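Local coordinates for protein PilM (Escherichia coli, PDB 3EOI) that is of unknown function but belongs to the PilM family and probably takes part in building or operating a plasmid-encoded pilus, at residues Ala19-Tyr24 against Gly79-Gln84; Phe68-Glu73 against Asp117-Trp122; Ala92-Gly97 against Ala113-Gln118. All coordinates share one frame; numbering follows the deposited sequence.

Interaction 1: residues Ala19-Tyr24 against Gly79-Gln84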
loop_
_atom_site.group_PDB
_atom_site.type_symbol
_atom_site.label_atom_id
_atom_site.label_comp_id
_atom_site.label_asym_id
_atom_site.label_seq_id
_atom_site.Cartn_x
_atom_site.Cartn_y
_atom_site.Cartn_z
ATOM N N ALA A 19 2.540 -9.388 -3.105
ATOM C CA ALA A 19 3.302 -9.228 -4.340
ATOM C C ALA A 19 2.751 -8.082 -5.162
ATOM O O ALA A 19 3.544 -7.242 -5.702
ATOM C CB ALA A 19 3.309 -10.547 -5.171
ATOM N N ASP A 20 1.415 -8.002 -5.234
ATOM C CA ASP A 20 0.797 -6.854 -5.931
ATOM C C ASP A 20 1.151 -5.494 -5.299
ATOM O O ASP A 20 1.463 -4.501 -5.999
ATOM C CB ASP A 20 -0.730 -6.960 -5.985
ATOM C CG ASP A 20 -1.217 -8.180 -6.771
ATOM O OD1 ASP A 20 -0.402 -8.790 -7.476
ATOM O OD2 ASP A 20 -2.453 -8.465 -6.727
ATOM N N PHE A 21 1.029 -5.433 -3.971
ATOM C CA PHE A 21 1.390 -4.224 -3.222
ATOM C C PHE A 21 2.842 -3.814 -3.593
ATOM O O PHE A 21 3.167 -2.628 -3.882
ATOM C CB PHE A 21 1.271 -4.542 -1.727
ATOM C CG PHE A 21 1.415 -3.357 -0.804
ATOM C CD1 PHE A 21 2.662 -2.715 -0.643
ATOM C CD2 PHE A 21 0.301 -2.864 -0.095
ATOM C CE1 PHE A 21 2.789 -1.637 0.191
ATOM C CE2 PHE A 21 0.451 -1.761 0.826
ATOM C CZ PHE A 21 1.724 -1.139 0.942
ATOM N N ILE A 22 3.766 -4.771 -3.523
ATOM C CA ILE A 22 5.174 -4.397 -3.704
ATOM C C ILE A 22 5.394 -3.929 -5.137
ATOM O O ILE A 22 6.147 -2.964 -5.386
ATOM C CB ILE A 22 6.107 -5.558 -3.338
ATOM C CG1 ILE A 22 6.074 -5.750 -1.815
ATOM C CG2 ILE A 22 7.534 -5.256 -3.780
ATOM C CD1 ILE A 22 6.565 -7.061 -1.363
ATOM N N ARG A 23 4.726 -4.585 -6.078
ATOM C CA ARG A 23 4.865 -4.224 -7.501
ATOM C C ARG A 23 4.414 -2.812 -7.765
ATOM O O ARG A 23 5.114 -2.028 -8.489
ATOM C CB ARG A 23 4.036 -5.186 -8.343
ATOM C CG ARG A 23 4.373 -5.171 -9.780
ATOM C CD ARG A 23 3.819 -6.425 -10.408
ATOM N NE ARG A 23 2.348 -6.467 -10.342
ATOM C CZ ARG A 23 1.631 -7.400 -9.690
ATOM N NH1 ARG A 23 2.222 -8.412 -9.037
ATOM N NH2 ARG A 23 0.302 -7.319 -9.731
ATOM N N TYR A 24 3.239 -2.465 -7.232
ATOM C CA TYR A 24 2.700 -1.111 -7.404
ATOM C C TYR A 24 3.507 -0.070 -6.633
ATOM O O TYR A 24 3.818 1.019 -7.168
ATOM C CB TYR A 24 1.199 -1.044 -7.028
ATOM C CG TYR A 24 0.336 -1.574 -8.188
ATOM C CD1 TYR A 24 0.095 -2.933 -8.293
ATOM C CD2 TYR A 24 -0.184 -0.732 -9.198
ATOM C CE1 TYR A 24 -0.661 -3.486 -9.304
ATOM C CE2 TYR A 24 -0.981 -1.296 -10.257
ATOM C CZ TYR A 24 -1.197 -2.687 -10.279
ATOM O OH TYR A 24 -1.892 -3.369 -11.284
ATOM N N GLY A 79 4.034 -9.525 7.535
ATOM C CA GLY A 79 5.232 -10.405 7.398
ATOM C C GLY A 79 5.468 -10.768 5.922
ATOM O O GLY A 79 6.616 -10.948 5.522
ATOM N N ALA A 80 4.396 -10.886 5.120
ATOM C CA ALA A 80 4.591 -11.255 3.715
ATOM C C ALA A 80 5.195 -10.060 2.961
ATOM O O ALA A 80 6.063 -10.232 2.088
ATOM C CB ALA A 80 3.294 -11.677 3.105
ATOM N N LEU A 81 4.732 -8.848 3.303
ATOM C CA LEU A 81 5.315 -7.666 2.685
ATOM C C LEU A 81 6.754 -7.552 3.030
ATOM O O LEU A 81 7.601 -7.198 2.183
ATOM C CB LEU A 81 4.575 -6.413 3.172
ATOM C CG LEU A 81 3.168 -6.262 2.593
ATOM C CD1 LEU A 81 2.393 -5.202 3.338
ATOM C CD2 LEU A 81 3.210 -5.904 1.095
ATOM N N LEU A 82 7.065 -7.798 4.293
ATOM C CA LEU A 82 8.491 -7.772 4.701
ATOM C C LEU A 82 9.318 -8.883 4.018
ATOM O O LEU A 82 10.446 -8.695 3.506
ATOM C CB LEU A 82 8.584 -7.837 6.240
ATOM C CG LEU A 82 8.045 -6.549 6.849
ATOM C CD1 LEU A 82 7.819 -6.723 8.348
ATOM C CD2 LEU A 82 9.078 -5.434 6.523
ATOM N N GLU A 83 8.772 -10.083 3.965
ATOM C CA GLU A 83 9.497 -11.121 3.256
ATOM C C GLU A 83 9.808 -10.741 1.806
ATOM O O GLU A 83 10.924 -10.962 1.332
ATOM C CB GLU A 83 8.644 -12.405 3.225
ATOM C CG GLU A 83 9.346 -13.556 2.524
ATOM C CD GLU A 83 8.523 -14.819 2.522
ATOM O OE1 GLU A 83 7.286 -14.743 2.713
ATOM O OE2 GLU A 83 9.125 -15.872 2.287
ATOM N N GLN A 84 8.800 -10.282 1.095
ATOM C CA GLN A 84 8.931 -10.097 -0.361
ATOM C C GLN A 84 9.704 -8.820 -0.688
ATOM O O GLN A 84 10.020 -8.581 -1.840
ATOM C CB GLN A 84 7.550 -10.093 -1.014
ATOM C CG GLN A 84 6.876 -11.505 -0.946
ATOM C CD GLN A 84 5.543 -11.495 -1.687
ATOM O OE1 GLN A 84 5.390 -10.764 -2.674
ATOM N NE2 GLN A 84 4.593 -12.302 -1.222
#

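Interaction 2: residues Phe68-Glu73 against Asp117-Trp122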
loop_
_atom_site.group_PDB
_atom_site.type_symbol
_atom_site.label_atom_id
_atom_site.label_comp_id
_atom_site.label_asym_id
_atom_site.label_seq_id
_atom_site.Cartn_x
_atom_site.Cartn_y
_atom_site.Cartn_z
ATOM N N PHE A 68 0.914 7.773 -0.696
ATOM C CA PHE A 68 0.403 6.764 0.231
ATOM C C PHE A 68 -0.082 5.580 -0.613
ATOM O O PHE A 68 -0.852 5.765 -1.609
ATOM C CB PHE A 68 -0.840 7.282 0.938
ATOM C CG PHE A 68 -0.621 8.500 1.777
ATOM C CD1 PHE A 68 -0.501 8.400 3.157
ATOM C CD2 PHE A 68 -0.532 9.779 1.177
ATOM C CE1 PHE A 68 -0.268 9.561 3.943
ATOM C CE2 PHE A 68 -0.297 10.893 1.939
ATOM C CZ PHE A 68 -0.171 10.797 3.311
ATOM N N VAL A 69 0.305 4.379 -0.199
ATOM C CA VAL A 69 -0.064 3.159 -0.898
ATOM C C VAL A 69 -0.567 2.206 0.191
ATOM O O VAL A 69 0.069 2.059 1.250
ATOM C CB VAL A 69 1.157 2.497 -1.606
ATOM C CG1 VAL A 69 0.781 1.163 -2.230
ATOM C CG2 VAL A 69 1.727 3.458 -2.618
ATOM N N TRP A 70 -1.712 1.598 -0.034
ATOM C CA TRP A 70 -2.268 0.794 1.056
ATOM C C TRP A 70 -3.086 -0.401 0.597
ATOM O O TRP A 70 -3.568 -0.477 -0.562
ATOM C CB TRP A 70 -3.134 1.675 1.969
ATOM C CG TRP A 70 -4.438 2.220 1.333
ATOM C CD1 TRP A 70 -5.637 1.596 1.276
ATOM C CD2 TRP A 70 -4.600 3.471 0.650
ATOM N NE1 TRP A 70 -6.562 2.396 0.655
ATOM C CE2 TRP A 70 -5.940 3.547 0.225
ATOM C CE3 TRP A 70 -3.744 4.540 0.372
ATOM C CZ2 TRP A 70 -6.429 4.623 -0.455
ATOM C CZ3 TRP A 70 -4.260 5.638 -0.350
ATOM C CH2 TRP A 70 -5.607 5.650 -0.752
ATOM N N ALA A 71 -3.204 -1.336 1.543
ATOM C CA ALA A 71 -4.046 -2.535 1.316
ATOM C C ALA A 71 -4.723 -2.955 2.603
ATOM O O ALA A 71 -4.222 -2.705 3.697
ATOM C CB ALA A 71 -3.225 -3.683 0.722
ATOM N N LYS A 72 -5.898 -3.576 2.471
ATOM C CA LYS A 72 -6.646 -4.058 3.626
ATOM C C LYS A 72 -5.781 -5.029 4.432
ATOM O O LYS A 72 -5.256 -5.972 3.874
ATOM C CB LYS A 72 -7.918 -4.777 3.153
ATOM C CG LYS A 72 -8.732 -5.461 4.257
ATOM C CD LYS A 72 -10.253 -5.602 3.895
ATOM C CE LYS A 72 -10.637 -7.020 3.419
ATOM N NZ LYS A 72 -12.130 -7.199 3.181
ATOM N N GLU A 73 -5.701 -4.810 5.741
ATOM C CA GLU A 73 -4.851 -5.642 6.626
ATOM C C GLU A 73 -5.462 -7.039 6.799
ATOM O O GLU A 73 -6.667 -7.190 6.880
ATOM C CB GLU A 73 -4.813 -4.961 7.978
ATOM C CG GLU A 73 -3.779 -5.387 8.951
ATOM C CD GLU A 73 -3.925 -4.573 10.239
ATOM O OE1 GLU A 73 -5.069 -4.067 10.510
ATOM O OE2 GLU A 73 -2.935 -4.440 10.982
ATOM N N ASP A 117 -9.492 2.793 7.620
ATOM C CA ASP A 117 -8.882 2.154 8.759
ATOM C C ASP A 117 -8.559 0.706 8.412
ATOM O O ASP A 117 -9.073 0.157 7.427
ATOM C CB ASP A 117 -9.848 2.184 9.936
ATOM C CG ASP A 117 -9.948 3.542 10.556
ATOM O OD1 ASP A 117 -8.970 4.320 10.430
ATOM O OD2 ASP A 117 -11.014 3.842 11.154
ATOM N N GLN A 118 -7.725 0.089 9.242
ATOM C CA GLN A 118 -7.462 -1.351 9.142
ATOM C C GLN A 118 -6.779 -1.648 7.816
ATOM O O GLN A 118 -7.084 -2.631 7.107
ATOM C CB GLN A 118 -8.752 -2.168 9.296
ATOM C CG GLN A 118 -9.495 -1.798 10.599
ATOM C CD GLN A 118 -10.514 -2.827 11.047
ATOM O OE1 GLN A 118 -11.223 -3.437 10.242
ATOM N NE2 GLN A 118 -10.591 -3.019 12.369
ATOM N N VAL A 119 -5.856 -0.740 7.447
ATOM C CA VAL A 119 -4.937 -1.009 6.331
ATOM C C VAL A 119 -3.493 -1.019 6.764
ATOM O O VAL A 119 -3.135 -0.425 7.783
ATOM C CB VAL A 119 -5.118 0.024 5.136
ATOM C CG1 VAL A 119 -6.520 -0.045 4.567
ATOM C CG2 VAL A 119 -4.844 1.435 5.565
ATOM N N ILE A 120 -2.672 -1.728 5.983
ATOM C CA ILE A 120 -1.243 -1.512 6.040
ATOM C C ILE A 120 -0.873 -0.496 4.983
ATOM O O ILE A 120 -1.408 -0.552 3.828
ATOM C CB ILE A 120 -0.478 -2.811 5.779
ATOM C CG1 ILE A 120 -0.703 -3.812 6.939
ATOM C CG2 ILE A 120 1.032 -2.474 5.592
ATOM C CD1 ILE A 120 -0.183 -5.209 6.654
ATOM N N ILE A 121 0.006 0.430 5.357
ATOM C CA ILE A 121 0.256 1.576 4.494
ATOM C C ILE A 121 1.702 1.920 4.377
ATOM O O ILE A 121 2.491 1.630 5.289
ATOM C CB ILE A 121 -0.552 2.822 4.983
ATOM C CG1 ILE A 121 -0.514 3.963 3.956
ATOM C CG2 ILE A 121 -0.074 3.262 6.377
ATOM C CD1 ILE A 121 -1.746 4.841 4.092
ATOM N N TRP A 122 2.053 2.437 3.186
ATOM C CA TRP A 122 3.414 2.920 2.938
ATOM C C TRP A 122 3.288 4.368 2.534
ATOM O O TRP A 122 2.456 4.714 1.655
ATOM C CB TRP A 122 4.029 2.083 1.815
ATOM C CG TRP A 122 5.405 2.513 1.298
ATOM C CD1 TRP A 122 6.610 2.170 1.826
ATOM C CD2 TRP A 122 5.697 3.223 0.077
ATOM N NE1 TRP A 122 7.649 2.656 1.029
ATOM C CE2 TRP A 122 7.107 3.305 -0.041
ATOM C CE3 TRP A 122 4.891 3.865 -0.897
ATOM C CZ2 TRP A 122 7.738 3.972 -1.103
ATOM C CZ3 TRP A 122 5.534 4.499 -1.973
ATOM C CH2 TRP A 122 6.908 4.541 -2.067
#

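Interaction 3: residues Ala92-Gly97 against Ala113-Gln118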
loop_
_atom_site.group_PDB
_atom_site.type_symbol
_atom_site.label_atom_id
_atom_site.label_comp_id
_atom_site.label_asym_id
_atom_site.label_seq_id
_atom_site.Cartn_x
_atom_site.Cartn_y
_atom_site.Cartn_z
ATOM N N ALA A 92 3.600 1.054 7.831
ATOM C CA ALA A 92 2.794 1.566 8.961
ATOM C C ALA A 92 1.375 1.009 8.877
ATOM O O ALA A 92 1.090 0.165 8.006
ATOM C CB ALA A 92 2.767 3.149 9.004
ATOM N N ARG A 93 0.527 1.453 9.816
ATOM C CA ARG A 93 -0.845 0.977 9.963
ATOM C C ARG A 93 -1.798 2.147 10.121
ATOM O O ARG A 93 -1.386 3.203 10.552
ATOM C CB ARG A 93 -0.950 0.095 11.266
ATOM C CG ARG A 93 -0.437 -1.326 11.149
ATOM C CD ARG A 93 -0.063 -1.960 12.522
ATOM N NE ARG A 93 -1.016 -1.744 13.618
ATOM C CZ ARG A 93 -0.700 -1.907 14.904
ATOM N NH1 ARG A 93 0.534 -2.268 15.250
ATOM N NH2 ARG A 93 -1.609 -1.707 15.845
ATOM N N VAL A 94 -3.070 1.986 9.759
ATOM C CA VAL A 94 -4.060 3.046 10.055
ATOM C C VAL A 94 -5.129 2.382 10.870
ATOM O O VAL A 94 -5.680 1.357 10.450
ATOM C CB VAL A 94 -4.682 3.662 8.793
ATOM C CG1 VAL A 94 -5.803 4.671 9.167
ATOM C CG2 VAL A 94 -3.533 4.305 7.950
ATOM N N GLU A 95 -5.382 2.961 12.045
ATOM C CA GLU A 95 -6.378 2.466 12.986
ATOM C C GLU A 95 -7.097 3.693 13.583
ATOM O O GLU A 95 -6.487 4.696 13.955
ATOM C CB GLU A 95 -5.687 1.671 14.081
ATOM C CG GLU A 95 -6.598 1.137 15.129
ATOM C CD GLU A 95 -5.853 0.192 16.057
ATOM O OE1 GLU A 95 -5.273 -0.797 15.548
ATOM O OE2 GLU A 95 -5.841 0.447 17.283
ATOM N N ASN A 96 -8.422 3.646 13.602
ATOM C CA ASN A 96 -9.187 4.786 14.103
ATOM C C ASN A 96 -8.775 6.161 13.570
ATOM O O ASN A 96 -8.684 7.124 14.310
ATOM C CB ASN A 96 -9.281 4.707 15.624
ATOM C CG ASN A 96 -9.853 3.364 16.069
ATOM O OD1 ASN A 96 -9.178 2.575 16.712
ATOM N ND2 ASN A 96 -11.081 3.069 15.641
ATOM N N GLY A 97 -8.553 6.222 12.256
ATOM C CA GLY A 97 -8.171 7.440 11.572
ATOM C C GLY A 97 -6.766 7.941 11.840
ATOM O O GLY A 97 -6.423 9.041 11.392
ATOM N N ALA A 113 -8.333 12.050 4.530
ATOM C CA ALA A 113 -9.558 11.460 5.040
ATOM C C ALA A 113 -10.056 10.309 4.185
ATOM O O ALA A 113 -10.958 9.578 4.588
ATOM C CB ALA A 113 -10.660 12.514 5.129
ATOM N N VAL A 114 -9.512 10.149 2.992
ATOM C CA VAL A 114 -9.962 9.048 2.143
ATOM C C VAL A 114 -9.185 7.736 2.317
ATOM O O VAL A 114 -9.458 6.768 1.605
ATOM C CB VAL A 114 -10.004 9.468 0.665
ATOM C CG1 VAL A 114 -10.904 10.652 0.545
ATOM C CG2 VAL A 114 -8.608 9.793 0.169
ATOM N N ILE A 115 -8.274 7.684 3.282
ATOM C CA ILE A 115 -7.631 6.412 3.582
ATOM C C ILE A 115 -8.417 5.660 4.656
ATOM O O ILE A 115 -8.674 6.203 5.730
ATOM C CB ILE A 115 -6.243 6.652 4.024
ATOM C CG1 ILE A 115 -5.506 7.398 2.891
ATOM C CG2 ILE A 115 -5.614 5.309 4.354
ATOM C CD1 ILE A 115 -4.168 7.813 3.282
ATOM N N PRO A 116 -8.806 4.416 4.374
ATOM C CA PRO A 116 -9.621 3.700 5.365
ATOM C C PRO A 116 -8.794 3.149 6.541
ATOM O O PRO A 116 -7.566 3.090 6.461
ATOM C CB PRO A 116 -10.259 2.544 4.553
ATOM C CG PRO A 116 -9.541 2.547 3.200
ATOM C CD PRO A 116 -8.471 3.575 3.206
ATOM N N ASP A 117 -9.492 2.793 7.620
ATOM C CA ASP A 117 -8.882 2.154 8.759
ATOM C C ASP A 117 -8.559 0.706 8.412
ATOM O O ASP A 117 -9.073 0.157 7.427
ATOM C CB ASP A 117 -9.848 2.184 9.936
ATOM C CG ASP A 117 -9.948 3.542 10.556
ATOM O OD1 ASP A 117 -8.970 4.320 10.430
ATOM O OD2 ASP A 117 -11.014 3.842 11.154
ATOM N N GLN A 118 -7.725 0.089 9.242
ATOM C CA GLN A 118 -7.462 -1.351 9.142
ATOM C C GLN A 118 -6.779 -1.648 7.816
ATOM O O GLN A 118 -7.084 -2.631 7.107
ATOM C CB GLN A 118 -8.752 -2.168 9.296
ATOM C CG GLN A 118 -9.495 -1.798 10.599
ATOM C CD GLN A 118 -10.514 -2.827 11.047
ATOM O OE1 GLN A 118 -11.223 -3.437 10.242
ATOM N NE2 GLN A 118 -10.591 -3.019 12.369
#

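Interaction 1: residues Ala19-Tyr24 against Gly79-Gln84
The ring of Phe21 receives the CD2 methyl of Leu81 obliquely, 3.6 Å from CG, and the two side chains cross at about a right angle. On the same helix the Tyr24 ring has the carbonyl oxygen Asp20 O at its edge, in plane. The Phe21 ring is carried off the helix with CG anti to the backbone N (chi1 -172°), which sends it toward Val69 and Ala71 of the sheet as well as to Leu81. Ile22 runs past Leu81 in the opposite direction, its CG1 lying 4.1 Å from Leu81 CD2. The closest carbon-carbon approach comes about one turn beyond Leu81 on helix 77-84, where the tip of Ile22, atom CD1, presses to 3.2 Å from Gln84 CB. Gln84 then reaches back, extended beyond CG, and sets OE1 3.1 Å from Ala19 CA; its NE2 is hydrogen-bonded to Thr15 O, which fixes which way the amide is turned. Farther round helix 10-34, Arg23 NH2 makes a salt bridge with Asp20 OD1 at 2.8 Å, arriving from above the carboxylate plane. With axes 9.6 Å apart and crossing at -53°, the two segments are held by apolar contact, and Phe21 and Leu81 both reach strands of the sheet, an arrangement typical of two helices packed against one face of an antiparallel sheet in a two-layer alpha/beta fold.

Interaction 2: residues Phe68-Glu73 against Asp117-Trp122
Apolar side chains fill both faces of this pair of antiparallel strands in the middle of a five-stranded sheet. On one face Trp70 and Ile121 form a non-hydrogen-bonded pair: Ile121 CG1 lies 4.0 Å from Trp70 CB, and the CD1 methyl of Ile121 comes to the edge of the Phe68 ring, near its plane, 3.9 Å from Phe68 CD1. The indole of Trp70, with CG in the crowded position between backbone N and carbonyl carbon (chi1 67°), lies alongside Val119, its CD1 3.8 Å from Val119 CG1, and Ile121 CD1 also approaches the ring obliquely. The other face carries Val69, Ala71, Ile120 and Trp122. Here Val69 CG2 meets the six-membered part of the Trp122 indole at its edge, 3.6 Å from CE3, the two side chains lying side by side and pointing the same way. Helix 10-34 covers this face, Phe21 touching Ala71 and Met25 touching Trp122.

Between the faces the backbones are stitched by paired bonds. Val69 and Trp122 exchange two, as do Ala71 and Ile120, the donors of the second couple lying nearly along the C=O axes. Farther out the side chains of Lys72 and Val119 diverge although the backbones stay paired, and Glu73 lays its CG across Ile120 CG1. At the polar end, where Gln118 takes a left-handed backbone conformation, Glu73 N donates to Gln118 O at 2.9 Å; the bond is almost straight at 172°, but the donor sits above the carbonyl plane.

Interaction 3: residues Ala92-Gly97 against Ala113-Gln118
Val94 and Asp117 make the close part of this contact, crossing at about a right angle where the end of strand 92-95 meets the loop that leads into strand 119-123. The CG1 methyl of Val94, anti to the backbone N, is set 3.4 Å from Asp117 OD1 and 3.6 Å from Pro116 O, so an apolar branch lies against two oxygens. Its backbone is gripped as well: Gln118 N donates to Val94 O at 2.7 Å, from above the carbonyl plane. Val94 N is bonded to Val119 O, so Gln118 and Val119 together face the one residue Val94, with Gln118 in a left-handed conformation, as in a G1-type beta bulge.

The carboxylate of Asp117 holds the other end. With CG beside the backbone N (chi1 -75°), OD1 turns its syn lone pair to Gly97 N, a short bond of 2.7 Å with an angle of 162°. Asn96 N is also near OD1, at 3.3 Å, but badly angled for a bond. Asn96 and Gly97 both have positive phi, in values that fit the type I' turn joining strands 92-95 and 98-100 as a tight hairpin. Replacing Asp117 by an alanine here would remove the carboxylate and would probably leave the turn amide of Gly97 without this acceptor, loosening the loop against the hairpin.

The remainder is slack. Val94 CG2 reaches Ile115 CG2 only at 4.3 Å, and on the solvent side Glu95 and Asn96 point away from the loop, and Glu95 forms a long salt bridge with Arg93. A carboxylate bound to a turn amide and standing close to a second one implies a site that is likely to stabilise the ionised form of Asp117.

The three contacts run from the helical layer through the middle of the sheet to strand 92-95 and the loop beside it. Interactions 1 and 2 have centres 12 Å apart and meet through Phe21, whose CZ lies 3.6 Å from Val69 O. Interactions 2 and 3, with centres 7 Å apart, share Asp117 and Gln118; strand 119-123 lies between 66-72 and 92-95 in the sheet, and the loop 113-118 of interaction 3 leads into it. Interaction 1 lies 19 Å from interaction 3, centre to centre, on the opposite side of the chain's centre. Along the chain, interactions 1 and 2 interlock, since 68-73 falls between 19-24 and 79-84, whereas interaction 3 opens after interaction 1 has closed. Early and late parts of the chain thus form one compact domain.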